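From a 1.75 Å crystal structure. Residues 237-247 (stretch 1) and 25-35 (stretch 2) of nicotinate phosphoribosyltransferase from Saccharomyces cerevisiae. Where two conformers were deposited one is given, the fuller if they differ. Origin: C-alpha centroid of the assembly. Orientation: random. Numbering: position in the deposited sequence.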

# COMPACT_ATOMS: atom_id res chain seq x y z
N LYS A 237 -5.75 12.93 9.08
CA LYS A 237 -4.97 11.83 9.69
C LYS A 237 -4.23 10.99 8.64
O LYS A 237 -4.78 10.67 7.59
CB LYS A 237 -5.91 10.87 10.42
CG LYS A 237 -5.24 9.91 11.36
N PRO A 238 -2.99 10.56 8.94
CA PRO A 238 -2.37 9.54 8.06
C PRO A 238 -2.89 8.15 8.46
O PRO A 238 -3.01 7.86 9.66
CB PRO A 238 -0.90 9.70 8.35
CG PRO A 238 -0.86 10.15 9.80
CD PRO A 238 -2.12 10.93 10.06
N ILE A 239 -3.16 7.29 7.48
CA ILE A 239 -3.88 6.02 7.72
C ILE A 239 -2.98 4.87 7.22
O ILE A 239 -2.44 4.91 6.10
CB ILE A 239 -5.26 6.01 6.99
CG1 ILE A 239 -6.14 7.21 7.41
CG2 ILE A 239 -6.04 4.69 7.23
CD1 ILE A 239 -6.44 7.29 8.89
N GLY A 240 -2.86 3.84 8.03
CA GLY A 240 -2.07 2.64 7.66
C GLY A 240 -2.51 1.38 8.37
O GLY A 240 -3.18 1.42 9.42
N THR A 241 -2.17 0.24 7.77
CA THR A 241 -2.44 -1.10 8.33
C THR A 241 -1.10 -1.88 8.22
O THR A 241 -0.17 -1.40 7.62
CB THR A 241 -3.61 -1.79 7.47
OG1 THR A 241 -4.88 -1.31 7.88
CG2 THR A 241 -3.64 -3.32 7.52
N VAL A 242 -0.99 -3.08 8.80
CA VAL A 242 0.08 -3.98 8.39
C VAL A 242 -0.05 -4.32 6.87
O VAL A 242 -1.16 -4.30 6.30
CB VAL A 242 0.06 -5.23 9.25
CG1 VAL A 242 -1.09 -6.17 8.80
CG2 VAL A 242 1.43 -5.91 9.21
N ALA A 243 1.08 -4.64 6.22
CA ALA A 243 1.06 -5.02 4.80
C ALA A 243 1.38 -6.52 4.69
O ALA A 243 1.87 -7.10 5.64
CB ALA A 243 2.11 -4.23 4.01
N HIS A 244 1.11 -7.12 3.54
CA HIS A 244 1.43 -8.55 3.32
C HIS A 244 2.87 -8.86 3.57
O HIS A 244 3.17 -9.95 4.06
CB HIS A 244 1.06 -9.05 1.92
CG HIS A 244 -0.40 -8.98 1.61
ND1 HIS A 244 -1.33 -9.80 2.21
CD2 HIS A 244 -1.09 -8.15 0.79
CE1 HIS A 244 -2.54 -9.49 1.74
NE2 HIS A 244 -2.41 -8.49 0.87
N GLU A 245 3.76 -7.90 3.26
CA GLU A 245 5.20 -8.18 3.31
C GLU A 245 5.67 -8.54 4.72
O GLU A 245 6.60 -9.33 4.89
CB GLU A 245 5.99 -7.05 2.65
CG GLU A 245 6.08 -5.80 3.32
CD GLU A 245 7.08 -4.80 2.61
OE1 GLU A 245 8.28 -5.17 2.51
OE2 GLU A 245 6.68 -3.69 2.31
N TRP A 246 4.93 -8.09 5.74
CA TRP A 246 5.21 -8.46 7.12
C TRP A 246 5.10 -9.92 7.36
O TRP A 246 6.10 -10.55 7.71
CB TRP A 246 4.33 -7.65 8.10
CG TRP A 246 4.66 -7.91 9.51
CD1 TRP A 246 3.82 -8.43 10.45
CD2 TRP A 246 5.90 -7.64 10.20
NE1 TRP A 246 4.45 -8.52 11.64
CE2 TRP A 246 5.72 -8.05 11.54
CE3 TRP A 246 7.14 -7.10 9.81
CZ2 TRP A 246 6.73 -7.94 12.50
CZ3 TRP A 246 8.14 -7.00 10.76
CH2 TRP A 246 7.94 -7.41 12.08
N VAL A 247 3.92 -10.53 7.20
CA VAL A 247 3.87 -11.99 7.49
C VAL A 247 4.67 -12.82 6.48
O VAL A 247 5.17 -13.86 6.84
CB VAL A 247 2.44 -12.59 7.72
CG1 VAL A 247 1.64 -12.64 6.47
CG2 VAL A 247 2.55 -14.03 8.37
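Stretch 2, residues 25-35: DMYKITMHAAV

Stretch 2 is helical through Tyr 27 to Val 35 and packs along stretch 1 in the same order of sequence: Met 26 meets Pro 238 to Gly 240, Tyr 27 meets Thr 241 and Ala 243, and Met 31, Ala 34 and Val 35 meet Trp 246. The closest CA pair is Gly 240 CA and Tyr 27 CA, 4.7 Å apart. A CB there would sit 3.0 Å from Met 26 CG, so glycine buys the close approach.

Met 26, a selenomethionine, is all-trans (t, t, t), and this extension brings its SE to 3.3 Å from Pro 238 O. Tyr 27 takes chi1 p, with its CB 3.2 Å from Thr 241 O and its CD1 3.5 Å from Ala 243 CB. Lys 28 starts away from stretch 1, but its bent chain, with chi2 between wells, returns NZ to Glu 245 OE2 at 2.6 Å in a buried salt bridge. Met 31, also selenomethionine, folds m, m, m, placing SE 3.4 Å from Trp 246 CB and CE 3.4 Å from Glu 245 CG. Ala 34 CB lies over one face of the Trp 246 indole, 3.7 Å from CZ3, while Val 35 CG2 meets the ring edge.

The O of water 1 accepts from Tyr 27 N at 3.0 Å and donates to Ile 239 O at 2.8 Å, linking the backbones where no direct hydrogen bond joins them.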

# COMPACT_ATOMS: atom_id res chain seq x y z
N ASP A 25 3.22 5.83 1.59
CA ASP A 25 2.11 5.29 2.38
C ASP A 25 2.52 5.07 3.85
O ASP A 25 3.63 4.55 4.09
CB ASP A 25 1.61 3.97 1.77
CG ASP A 25 1.03 4.13 0.33
OD1 ASP A 25 0.09 4.91 0.15
OD2 ASP A 25 1.55 3.51 -0.59
N MSE A 26 1.67 5.43 4.81
CA MSE A 26 2.00 5.25 6.23
C MSE A 26 2.43 3.86 6.57
O MSE A 26 3.34 3.69 7.40
CB MSE A 26 0.86 5.63 7.15
CG MSE A 26 1.11 5.23 8.62
SE MSE A 26 -0.25 6.12 9.67
CE MSE A 26 -0.16 4.87 11.32
N TYR A 27 1.84 2.84 5.91
CA TYR A 27 2.24 1.46 6.21
C TYR A 27 3.73 1.22 5.96
O TYR A 27 4.33 0.38 6.64
CB TYR A 27 1.38 0.40 5.51
CG TYR A 27 1.77 0.11 4.07
CD1 TYR A 27 2.77 -0.82 3.76
CD2 TYR A 27 1.16 0.76 3.03
CE1 TYR A 27 3.12 -1.09 2.44
CE2 TYR A 27 1.52 0.49 1.68
CZ TYR A 27 2.49 -0.43 1.40
OH TYR A 27 2.80 -0.66 0.08
N LYS A 28 4.35 2.00 5.06
CA LYS A 28 5.79 1.82 4.86
C LYS A 28 6.63 2.22 6.07
O LYS A 28 7.59 1.54 6.42
CB LYS A 28 6.28 2.51 3.57
CG LYS A 28 5.68 1.91 2.30
CD LYS A 28 6.52 0.82 1.59
CE LYS A 28 6.72 -0.51 2.28
NZ LYS A 28 7.41 -1.45 1.30
N ILE A 29 6.25 3.29 6.76
CA ILE A 29 6.91 3.72 7.96
C ILE A 29 6.68 2.80 9.13
O ILE A 29 7.60 2.51 9.88
CB ILE A 29 6.54 5.21 8.26
CG1 ILE A 29 7.05 6.12 7.12
CG2 ILE A 29 7.07 5.71 9.61
CD1 ILE A 29 8.58 6.10 6.89
N THR A 30 5.46 2.32 9.31
CA THR A 30 5.22 1.35 10.41
C THR A 30 5.96 0.03 10.14
O THR A 30 6.61 -0.49 11.06
CB THR A 30 3.73 1.15 10.70
OG1 THR A 30 3.04 0.78 9.50
CG2 THR A 30 3.13 2.42 11.26
N MSE A 31 5.95 -0.48 8.91
CA MSE A 31 6.79 -1.60 8.57
C MSE A 31 8.26 -1.36 8.82
O MSE A 31 8.95 -2.19 9.35
CB MSE A 31 6.66 -1.93 7.07
CG MSE A 31 5.44 -2.69 6.66
SE MSE A 31 5.60 -4.53 7.37
CE MSE A 31 7.06 -5.11 6.47
N HIS A 32 8.73 -0.18 8.43
CA HIS A 32 10.12 0.20 8.64
C HIS A 32 10.48 0.09 10.14
O HIS A 32 11.50 -0.45 10.54
CB HIS A 32 10.36 1.63 8.13
CG HIS A 32 11.80 2.01 8.07
ND1 HIS A 32 12.22 3.33 8.12
CD2 HIS A 32 12.93 1.26 7.96
CE1 HIS A 32 13.55 3.36 8.02
NE2 HIS A 32 14.00 2.12 7.96
N ALA A 33 9.61 0.66 10.98
CA ALA A 33 9.78 0.56 12.45
C ALA A 33 9.74 -0.87 12.91
O ALA A 33 10.57 -1.28 13.72
CB ALA A 33 8.73 1.36 13.15
N ALA A 34 8.82 -1.66 12.35
CA ALA A 34 8.71 -3.07 12.78
C ALA A 34 9.96 -3.88 12.37
O ALA A 34 10.47 -4.70 13.14
CB ALA A 34 7.42 -3.70 12.19
N VAL A 35 10.47 -3.62 11.16
CA VAL A 35 11.60 -4.36 10.62
C VAL A 35 12.87 -3.96 11.34
O VAL A 35 13.70 -4.82 11.67
CB VAL A 35 11.70 -4.11 9.12
CG1 VAL A 35 12.99 -4.54 8.57
CG2 VAL A 35 10.50 -4.80 8.42
O HOH W 1 -0.89 3.07 4.60
O HOH W 2 0.38 1.11 9.39
O HOH W 3 2.26 -1.61 8.27